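Local coordinates for major capsid protein P2 (Pseudoalteromonas phage pm2, PDB 2VVF) that builds the protein shell of a membrane-containing marine phage as its major capsid protein, a homotrimer of double jelly-roll subunits, at residues Pro41-Val47 / Tyr59-Asn63; Asn12-Gly16 / Ile120-Ala124; Asp33-Val39 / Ala125-Ala131; Val182-Phe187 / Tyr219-Phe223. All coordinates share one frame; numbering follows the deposited sequence.

How the contacts relate
From the N terminus, contact 2 opens first at Asn12-Gly16, then contact 3 at Asp33-Val39. Contact 1 opens and closes within the next thirty residues, a hairpin nested inside the loops of both. Contact 2 closes at Ile120-Ala124 and contact 3 immediately after it at Ala125-Ala131, so their segments alternate and the two cross. Contacts 1, 2 and 3 touch one another: Leu62 meets Leu34 between contacts 1 and 3, Gln43 O lies 2.8 Å from Asp121 N between contacts 1 and 2, and Pro127 backs onto Ala15. Together they tie the two sheets of the N-terminal jelly roll. Contact 4 follows in series in the C-terminal jelly roll, its centre about 34 Å from that of contact 3.

Contact 1: Pro41-Val47 / Tyr59-Asn63; sequences PSQIKNV and YKTLN
Pro41 O takes two backbone donors: Ile44 N, which closes the 3-10 turn, and, weakly, Asn63 N at 3.4 Å across the contact. Asn63 N also donates to Thr61 OG1 at 3.1 Å, a bond by which Thr61 caps helix 63-71. This is the open end of an antiparallel beta hairpin, strands 44-51 and 54-59, at the edge of one sheet of the N-terminal jelly roll.

Deeper in the hairpin, Val47 and Tyr59 form a hydrogen-bonded pair. Tyr59 N donates to Val47 O at 2.8 Å with little bend (N-H...O 160°), and Val47 N bonds back to Tyr59 O. On the face they share, Val47 CB rests 3.8 Å from Tyr59 CB, while the phenol OH is held by Glu68 of helix 63-71. The pairing becomes less regular where the second chain turns a corner at Lys60. Asn46 N still finds Lys60 O at 2.8 Å, but stands above the carbonyl plane, 46° out of it; the side-chain amide of Asn46 bonds to Asp119. Next come Lys45 and Thr61, a non-hydrogen-bonded pair, and then Ile44 O receives Leu62 N at 2.9 Å.

Leu62 carries the apolar part. Its side chain runs alongside that of Ile44, both directed to the same side, with Leu62 CB 3.7 Å from Ile44 CB. One methyl, CD2, packs on Leu34 of strand 28-37. With CG anti to the backbone N (chi1 -157°), the other, Leu62 CD1, comes within 4.2 Å of Val47 CG2.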
# COMPACT_ATOMS: atom_id res chain seq x y z
N PRO A 41 27.32 4.14 10.08
CA PRO A 41 26.30 5.16 10.31
C PRO A 41 26.45 5.74 11.72
O PRO A 41 26.18 6.92 11.95
CB PRO A 41 24.99 4.38 10.19
CG PRO A 41 25.32 3.26 9.27
CD PRO A 41 26.73 2.88 9.59
N SER A 42 26.89 4.90 12.65
CA SER A 42 27.09 5.31 14.03
C SER A 42 28.34 6.18 14.17
O SER A 42 28.52 6.86 15.18
CB SER A 42 27.18 4.10 14.95
OG SER A 42 26.52 2.98 14.38
N GLN A 43 29.18 6.16 13.14
CA GLN A 43 30.40 6.95 13.14
C GLN A 43 30.16 8.34 12.56
O GLN A 43 31.06 9.19 12.55
CB GLN A 43 31.53 6.22 12.40
CG GLN A 43 32.47 5.45 13.32
CD GLN A 43 33.26 4.38 12.59
OE1 GLN A 43 33.15 4.23 11.37
NE2 GLN A 43 34.05 3.62 13.33
N ILE A 44 28.95 8.57 12.08
CA ILE A 44 28.56 9.87 11.55
C ILE A 44 27.70 10.53 12.62
O ILE A 44 26.49 10.33 12.67
CB ILE A 44 27.79 9.74 10.22
CG1 ILE A 44 28.66 9.06 9.16
CG2 ILE A 44 27.33 11.11 9.73
CD1 ILE A 44 29.77 9.93 8.62
N LYS A 45 28.36 11.26 13.52
CA LYS A 45 27.68 11.86 14.67
C LYS A 45 27.15 13.28 14.48
O LYS A 45 27.51 13.98 13.54
CB LYS A 45 28.58 11.79 15.90
CG LYS A 45 29.36 10.49 16.03
CD LYS A 45 30.55 10.65 16.96
CE LYS A 45 31.58 11.61 16.38
NZ LYS A 45 32.64 11.97 17.37
N ASN A 46 26.31 13.68 15.42
CA ASN A 46 25.72 15.02 15.44
C ASN A 46 25.23 15.51 14.09
O ASN A 46 25.71 16.52 13.57
CB ASN A 46 26.68 16.02 16.08
CG ASN A 46 27.28 15.51 17.38
OD1 ASN A 46 26.57 15.00 18.24
ND2 ASN A 46 28.60 15.61 17.50
N VAL A 47 24.26 14.80 13.53
CA VAL A 47 23.68 15.18 12.25
C VAL A 47 22.62 16.26 12.48
O VAL A 47 21.64 16.04 13.18
CB VAL A 47 23.09 13.97 11.51
CG1 VAL A 47 22.61 14.37 10.12
CG2 VAL A 47 24.12 12.85 11.43
N TYR A 59 20.02 14.39 14.70
CA TYR A 59 20.24 12.96 14.87
C TYR A 59 21.56 12.75 15.60
O TYR A 59 22.60 13.24 15.15
CB TYR A 59 20.30 12.26 13.52
CG TYR A 59 19.02 12.30 12.72
CD1 TYR A 59 18.13 11.23 12.75
CD2 TYR A 59 18.72 13.38 11.91
CE1 TYR A 59 16.96 11.26 12.01
CE2 TYR A 59 17.55 13.42 11.17
CZ TYR A 59 16.68 12.35 11.22
OH TYR A 59 15.51 12.39 10.49
N LYS A 60 21.53 12.04 16.72
CA LYS A 60 22.75 11.76 17.48
C LYS A 60 23.78 11.12 16.55
O LYS A 60 24.95 11.48 16.57
CB LYS A 60 22.45 10.82 18.65
CG LYS A 60 23.30 11.08 19.88
CD LYS A 60 22.80 10.28 21.07
CE LYS A 60 23.95 9.76 21.91
NZ LYS A 60 23.77 8.33 22.26
N THR A 61 23.31 10.18 15.73
CA THR A 61 24.16 9.51 14.75
C THR A 61 23.32 9.19 13.51
O THR A 61 22.09 9.20 13.57
CB THR A 61 24.83 8.25 15.31
OG1 THR A 61 23.99 7.11 15.08
CG2 THR A 61 25.10 8.40 16.80
N LEU A 62 23.99 8.91 12.40
CA LEU A 62 23.30 8.60 11.15
C LEU A 62 22.47 7.32 11.28
O LEU A 62 21.57 7.08 10.48
CB LEU A 62 24.30 8.47 10.00
CG LEU A 62 23.73 8.68 8.60
CD1 LEU A 62 23.13 10.07 8.45
CD2 LEU A 62 24.80 8.44 7.55
N ASN A 63 22.78 6.51 12.28
CA ASN A 63 22.07 5.26 12.51
C ASN A 63 20.62 5.51 12.93
O ASN A 63 19.75 4.67 12.73
CB ASN A 63 22.78 4.42 13.57
CG ASN A 63 22.22 3.01 13.65
OD1 ASN A 63 22.08 2.33 12.64
ND2 ASN A 63 21.88 2.58 14.86

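Contact 2: Asn12-Gly16 / Ile120-Ala124; sequences NVAAG and IDEAA
Gly16 N donates to two backbone carbonyls at once, Ile120 O at 2.8 Å and Asp121 O at 3.1 Å; both bonds are bent and weak, the arms of a fork. They join the loop leading into strand 18-23 to the loop that leaves strand 114-120, next to each other in one sheet of the N-terminal jelly roll, and backbone bonding between Ile120 and Asn17 continues the link.

The apolar contacts form two patches. Ile120 CD1 meets Val13 CG1 at 3.8 Å, the two side chains nearly perpendicular, and the methyls of Ala15 and Ala124 touch, CB to CB 3.8 Å.

Carbon also packs against backbone carbonyl oxygens: Ile120 CB lies 3.5 Å from Ala14 O, and Ala15 CB 3.5 Å from Glu122 O.

Within the second loop, a type I turn from Asp121 to Ala124 is braced by an Asx turn: Ala123 N bonds to Asp121 OD2 at 2.9 Å, from above the carboxylate plane. The other oxygen of Asp121 makes a long, weak ion pair with Lys45.

No side-chain polar bond crosses between the loops. The link is therefore modest, held by aliphatic contacts of Val13, Ala15, Ile120 and Ala124 and by one amide hydrogen divided between two carbonyls.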
# COMPACT_ATOMS: atom_id res chain seq x y z
N ASN A 12 36.14 18.03 2.19
CA ASN A 12 36.92 17.50 3.30
C ASN A 12 36.31 16.33 4.06
O ASN A 12 36.09 16.42 5.27
CB ASN A 12 37.29 18.63 4.27
CG ASN A 12 37.63 19.92 3.56
OD1 ASN A 12 38.53 19.95 2.71
ND2 ASN A 12 36.90 20.98 3.87
N VAL A 13 36.09 15.22 3.36
CA VAL A 13 35.55 14.03 4.00
C VAL A 13 36.69 13.18 4.55
O VAL A 13 37.36 12.45 3.80
CB VAL A 13 34.65 13.23 3.04
CG1 VAL A 13 34.24 11.90 3.68
CG2 VAL A 13 33.43 14.04 2.66
N ALA A 14 36.93 13.28 5.85
CA ALA A 14 38.00 12.52 6.49
C ALA A 14 37.65 12.25 7.95
O ALA A 14 36.82 12.94 8.54
CB ALA A 14 39.32 13.27 6.39
N ALA A 15 38.30 11.24 8.53
CA ALA A 15 38.06 10.87 9.91
C ALA A 15 38.36 12.02 10.87
O ALA A 15 39.39 12.68 10.75
CB ALA A 15 38.88 9.64 10.28
N GLY A 16 37.46 12.26 11.81
CA GLY A 16 37.62 13.32 12.80
C GLY A 16 37.28 14.70 12.24
O GLY A 16 37.40 15.71 12.94
N ILE A 120 32.47 13.47 11.47
CA ILE A 120 32.97 12.14 11.16
C ILE A 120 33.85 11.65 12.31
O ILE A 120 34.83 12.30 12.68
CB ILE A 120 33.72 12.11 9.82
CG1 ILE A 120 32.91 12.82 8.73
CG2 ILE A 120 34.02 10.67 9.41
CD1 ILE A 120 33.54 12.76 7.36
N ASP A 121 33.49 10.51 12.88
CA ASP A 121 34.25 9.95 13.99
C ASP A 121 35.72 9.76 13.62
O ASP A 121 36.06 9.54 12.46
CB ASP A 121 33.64 8.63 14.47
CG ASP A 121 34.22 8.16 15.79
OD1 ASP A 121 33.90 8.78 16.83
OD2 ASP A 121 35.00 7.19 15.79
N GLU A 122 36.58 9.84 14.63
CA GLU A 122 38.02 9.69 14.43
C GLU A 122 38.41 8.26 14.05
O GLU A 122 39.42 8.04 13.38
CB GLU A 122 38.77 10.09 15.70
CG GLU A 122 40.07 10.83 15.45
CD GLU A 122 40.75 11.24 16.74
OE1 GLU A 122 40.10 11.90 17.58
OE2 GLU A 122 41.93 10.89 16.92
N ALA A 123 37.60 7.29 14.48
CA ALA A 123 37.86 5.89 14.21
C ALA A 123 37.48 5.46 12.79
O ALA A 123 37.76 4.34 12.38
CB ALA A 123 37.16 5.01 15.23
N ALA A 124 36.84 6.36 12.05
CA ALA A 124 36.41 6.07 10.69
C ALA A 124 37.55 5.51 9.85
O ALA A 124 38.60 6.14 9.70
CB ALA A 124 35.83 7.32 10.03

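Contact 3: Asp33-Val39 / Ala125-Ala131; sequences DLRYSGV and AGPKLSA
Leu129 is the apolar centre: its CD2 presses on Tyr36 CB at 3.4 Å, and its CB lies 4.2 Å from Leu34 CD1. Of the Tyr36 side chain, CB does the touching, because CG stands between the backbone N and the carbonyl carbon (chi1 63°) and the ring is carried off toward Pro41. Leu34 CD1 also reaches Ala131 CB, and Val39 CG1 lies more loosely beside Leu129 CD2. The face formed by Leu34, Tyr36, Leu129 and Ala131 looks onto the facing sheet, where Phe118 and Ile120 of strand 114-120 cover Leu129.

Between the chains, Arg35 and Ser130 exchange backbone bonds, Arg35 N to Ser130 O at 2.9 Å and Ser130 N to Arg35 O at 3.1 Å. The Ser37 and Lys128 pair does the same with weak, bent bonds. Past the strand ends, Gly126 N points at a lone pair of Gly38 O at 2.9 Å.

The remaining face is polar. Ser130 OG lies 3.5 Å from Arg35 CB, and Ser37 OG lies 3.3 Å from Lys128 CB. The guanidinium of Arg35 leaves this pair of strands for a salt bridge with Asp202 of the second subunit, while Asp33 is held by Ser82 and by Gln209 of that subunit.

Such antiparallel pairing of strands far apart in sequence, one face turned into the core, the other polar and, at Asp33 and Arg35, meeting the second subunit, suits a jelly-roll sandwich in a capsid trimer.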
# COMPACT_ATOMS: atom_id res chain seq x y z
N ASP A 33 19.56 11.25 -0.94
CA ASP A 33 20.20 9.96 -0.76
C ASP A 33 21.69 10.12 -0.46
O ASP A 33 22.46 10.57 -1.30
CB ASP A 33 20.00 9.08 -2.00
CG ASP A 33 18.54 8.99 -2.42
OD1 ASP A 33 17.68 8.79 -1.54
OD2 ASP A 33 18.26 9.13 -3.63
N LEU A 34 22.08 9.74 0.75
CA LEU A 34 23.47 9.84 1.17
C LEU A 34 24.19 8.50 1.13
O LEU A 34 23.86 7.59 1.89
CB LEU A 34 23.58 10.45 2.57
CG LEU A 34 24.98 10.54 3.17
CD1 LEU A 34 25.83 11.54 2.40
CD2 LEU A 34 24.92 10.90 4.65
N ARG A 35 25.16 8.38 0.24
CA ARG A 35 25.94 7.16 0.10
C ARG A 35 27.17 7.25 0.99
O ARG A 35 27.85 8.27 1.03
CB ARG A 35 26.36 6.95 -1.36
CG ARG A 35 27.06 5.63 -1.63
CD ARG A 35 27.28 5.42 -3.12
NE ARG A 35 26.08 4.96 -3.80
CZ ARG A 35 25.53 3.76 -3.63
NH1 ARG A 35 26.08 2.90 -2.78
NH2 ARG A 35 24.44 3.43 -4.29
N TYR A 36 27.44 6.18 1.74
CA TYR A 36 28.58 6.16 2.65
C TYR A 36 29.37 4.87 2.55
O TYR A 36 28.83 3.81 2.25
CB TYR A 36 28.11 6.36 4.09
CG TYR A 36 27.19 5.26 4.58
CD1 TYR A 36 25.81 5.37 4.47
CD2 TYR A 36 27.71 4.10 5.14
CE1 TYR A 36 24.97 4.36 4.91
CE2 TYR A 36 26.88 3.08 5.58
CZ TYR A 36 25.51 3.21 5.46
OH TYR A 36 24.69 2.20 5.90
N SER A 37 30.67 4.96 2.83
CA SER A 37 31.56 3.81 2.81
C SER A 37 32.84 4.18 3.56
O SER A 37 33.23 5.34 3.60
CB SER A 37 31.88 3.40 1.37
OG SER A 37 32.97 4.13 0.84
N GLY A 38 33.47 3.18 4.17
CA GLY A 38 34.68 3.41 4.94
C GLY A 38 34.32 4.05 6.29
O GLY A 38 35.18 4.58 6.99
N VAL A 39 33.04 3.99 6.63
CA VAL A 39 32.55 4.54 7.88
C VAL A 39 31.17 3.96 8.19
O VAL A 39 30.41 3.64 7.29
CB VAL A 39 32.49 6.08 7.83
CG1 VAL A 39 31.45 6.55 6.82
CG2 VAL A 39 32.19 6.65 9.21
N ALA A 125 37.34 4.32 9.30
CA ALA A 125 38.35 3.64 8.48
C ALA A 125 38.87 4.52 7.33
O ALA A 125 40.04 4.89 7.30
CB ALA A 125 37.80 2.33 7.94
N GLY A 126 37.99 4.82 6.38
CA GLY A 126 38.35 5.64 5.23
C GLY A 126 37.08 6.26 4.64
O GLY A 126 36.69 5.94 3.52
N PRO A 127 36.45 7.12 5.43
CA PRO A 127 35.20 7.77 5.04
C PRO A 127 35.10 8.24 3.59
O PRO A 127 36.01 8.88 3.07
CB PRO A 127 35.11 8.97 6.00
CG PRO A 127 36.52 9.24 6.39
CD PRO A 127 37.18 7.90 6.44
N LYS A 128 33.97 7.93 2.97
CA LYS A 128 33.68 8.33 1.60
C LYS A 128 32.19 8.62 1.54
O LYS A 128 31.37 7.73 1.75
CB LYS A 128 34.03 7.20 0.62
CG LYS A 128 35.35 7.40 -0.12
CD LYS A 128 35.95 6.06 -0.53
CE LYS A 128 37.46 6.15 -0.64
NZ LYS A 128 38.02 5.06 -1.48
N LEU A 129 31.83 9.87 1.29
CA LEU A 129 30.43 10.26 1.26
C LEU A 129 30.05 11.10 0.05
O LEU A 129 30.75 12.05 -0.31
CB LEU A 129 30.04 10.98 2.54
CG LEU A 129 30.41 10.30 3.86
CD1 LEU A 129 30.93 11.32 4.86
CD2 LEU A 129 29.22 9.55 4.43
N SER A 130 28.92 10.75 -0.56
CA SER A 130 28.39 11.48 -1.70
C SER A 130 26.88 11.58 -1.53
O SER A 130 26.28 10.81 -0.78
CB SER A 130 28.72 10.75 -3.01
OG SER A 130 28.30 9.40 -2.95
N ALA A 131 26.26 12.54 -2.21
CA ALA A 131 24.82 12.74 -2.08
C ALA A 131 24.12 12.98 -3.40
O ALA A 131 24.66 13.60 -4.32
CB ALA A 131 24.52 13.87 -1.10

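Contact 4: Val182-Phe187 / Tyr219-Phe223; sequences VDAVEF and YTIDF
Tyr219 CB lies 4.2 Å from Val182 CG1, and from there the side chain runs between the two sheets of the C-terminal jelly roll, past Val185. With CG anti to the backbone N (chi1 -168°), the ring is directed at strand 182-189. Tyr219 CD1 meets Val182 CG1 at 4.0 Å. Val185 CG2 then sits over the ring centre, 3.5 Å from the Tyr219 ring centroid and only 9° off the normal, a CH-pi contact. Val185 CB follows, 3.4 Å from Tyr219 CE2, as the valine and tyrosine side chains run antiparallel past one another. At the tip, Tyr219 OH lies near the backbone of Val185 and hydrogen-bonds to Leu198 O of strand 192-199.

The row continues with Ile221, whose CD1 touches Val185 CG1 at 3.8 Å. At its end Phe223 turns an edge to the face of Phe187: Phe223 CZ stands 3.7 Å above the Phe187 plane, over its centre, with centroids 5.0 Å apart and planes at 56°. Met1 of the third subunit packs on both phenylalanines.

No hydrogen bond links the two strands, which belong to facing sheets. Their association therefore rests on apolar packing, one CH-pi contact and one edge-to-face aromatic pair, with the one polar tip of the row, the tyrosine hydroxyl, satisfied by a neighbouring strand.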
# COMPACT_ATOMS: atom_id res chain seq x y z
N VAL A 182 11.88 -0.43 29.57
CA VAL A 182 10.54 0.14 29.61
C VAL A 182 9.48 -0.94 29.44
O VAL A 182 9.45 -1.64 28.43
CB VAL A 182 10.38 1.30 28.61
CG1 VAL A 182 8.95 1.81 28.61
CG2 VAL A 182 11.35 2.42 28.92
N ASP A 183 8.62 -1.09 30.45
CA ASP A 183 7.57 -2.10 30.43
C ASP A 183 6.27 -1.57 29.84
O ASP A 183 5.65 -2.22 28.99
CB ASP A 183 7.31 -2.61 31.85
CG ASP A 183 8.45 -3.43 32.40
OD1 ASP A 183 9.02 -4.24 31.63
OD2 ASP A 183 8.77 -3.28 33.59
N ALA A 184 5.84 -0.41 30.32
CA ALA A 184 4.60 0.19 29.85
C ALA A 184 4.69 1.71 29.94
O ALA A 184 5.50 2.25 30.69
CB ALA A 184 3.42 -0.32 30.67
N VAL A 185 3.85 2.38 29.15
CA VAL A 185 3.84 3.83 29.13
C VAL A 185 2.41 4.35 29.04
O VAL A 185 1.53 3.68 28.52
CB VAL A 185 4.70 4.39 27.97
CG1 VAL A 185 4.62 5.92 27.93
CG2 VAL A 185 6.14 3.92 28.11
N GLU A 186 2.19 5.54 29.58
CA GLU A 186 0.88 6.16 29.56
C GLU A 186 1.05 7.61 29.12
O GLU A 186 1.96 8.30 29.56
CB GLU A 186 0.26 6.11 30.96
CG GLU A 186 -1.06 6.85 31.10
CD GLU A 186 -1.59 6.82 32.52
OE1 GLU A 186 -1.51 5.75 33.16
OE2 GLU A 186 -2.08 7.87 33.00
N PHE A 187 0.18 8.06 28.22
CA PHE A 187 0.25 9.43 27.73
C PHE A 187 -1.04 10.18 28.03
O PHE A 187 -2.13 9.68 27.76
CB PHE A 187 0.55 9.46 26.23
CG PHE A 187 0.59 10.85 25.66
CD1 PHE A 187 1.71 11.65 25.83
CD2 PHE A 187 -0.49 11.36 24.96
CE1 PHE A 187 1.75 12.93 25.31
CE2 PHE A 187 -0.46 12.64 24.44
CZ PHE A 187 0.67 13.43 24.61
N TYR A 219 10.26 2.47 22.84
CA TYR A 219 8.82 2.46 23.04
C TYR A 219 8.28 3.62 22.23
O TYR A 219 8.43 4.78 22.61
CB TYR A 219 8.47 2.63 24.52
CG TYR A 219 7.02 2.34 24.83
CD1 TYR A 219 6.65 1.12 25.39
CD2 TYR A 219 6.03 3.28 24.58
CE1 TYR A 219 5.33 0.85 25.68
CE2 TYR A 219 4.70 3.01 24.87
CZ TYR A 219 4.36 1.80 25.42
OH TYR A 219 3.04 1.53 25.71
N THR A 220 7.69 3.31 21.08
CA THR A 220 7.17 4.33 20.18
C THR A 220 5.69 4.64 20.39
O THR A 220 4.85 3.74 20.42
CB THR A 220 7.45 3.98 18.71
OG1 THR A 220 8.86 4.03 18.46
CG2 THR A 220 6.74 4.94 17.78
N ILE A 221 5.39 5.93 20.52
CA ILE A 221 4.02 6.40 20.66
C ILE A 221 3.67 7.13 19.38
O ILE A 221 3.86 8.34 19.26
CB ILE A 221 3.85 7.30 21.89
CG1 ILE A 221 3.96 6.48 23.18
CG2 ILE A 221 2.51 8.03 21.83
CD1 ILE A 221 3.96 7.32 24.44
N ASP A 222 3.19 6.37 18.40
CA ASP A 222 2.83 6.91 17.09
C ASP A 222 1.45 7.55 17.10
O ASP A 222 0.45 6.88 17.34
CB ASP A 222 2.87 5.79 16.05
CG ASP A 222 3.21 6.29 14.66
OD1 ASP A 222 2.80 7.42 14.32
OD2 ASP A 222 3.87 5.54 13.91
N PHE A 223 1.40 8.85 16.84
CA PHE A 223 0.14 9.59 16.83
C PHE A 223 -0.41 9.71 15.41
O PHE A 223 -1.43 10.36 15.19
CB PHE A 223 0.32 10.98 17.44
CG PHE A 223 0.68 10.97 18.89
CD1 PHE A 223 -0.21 10.50 19.84
CD2 PHE A 223 1.91 11.45 19.32
CE1 PHE A 223 0.12 10.50 21.19
CE2 PHE A 223 2.25 11.45 20.66
CZ PHE A 223 1.35 10.97 21.59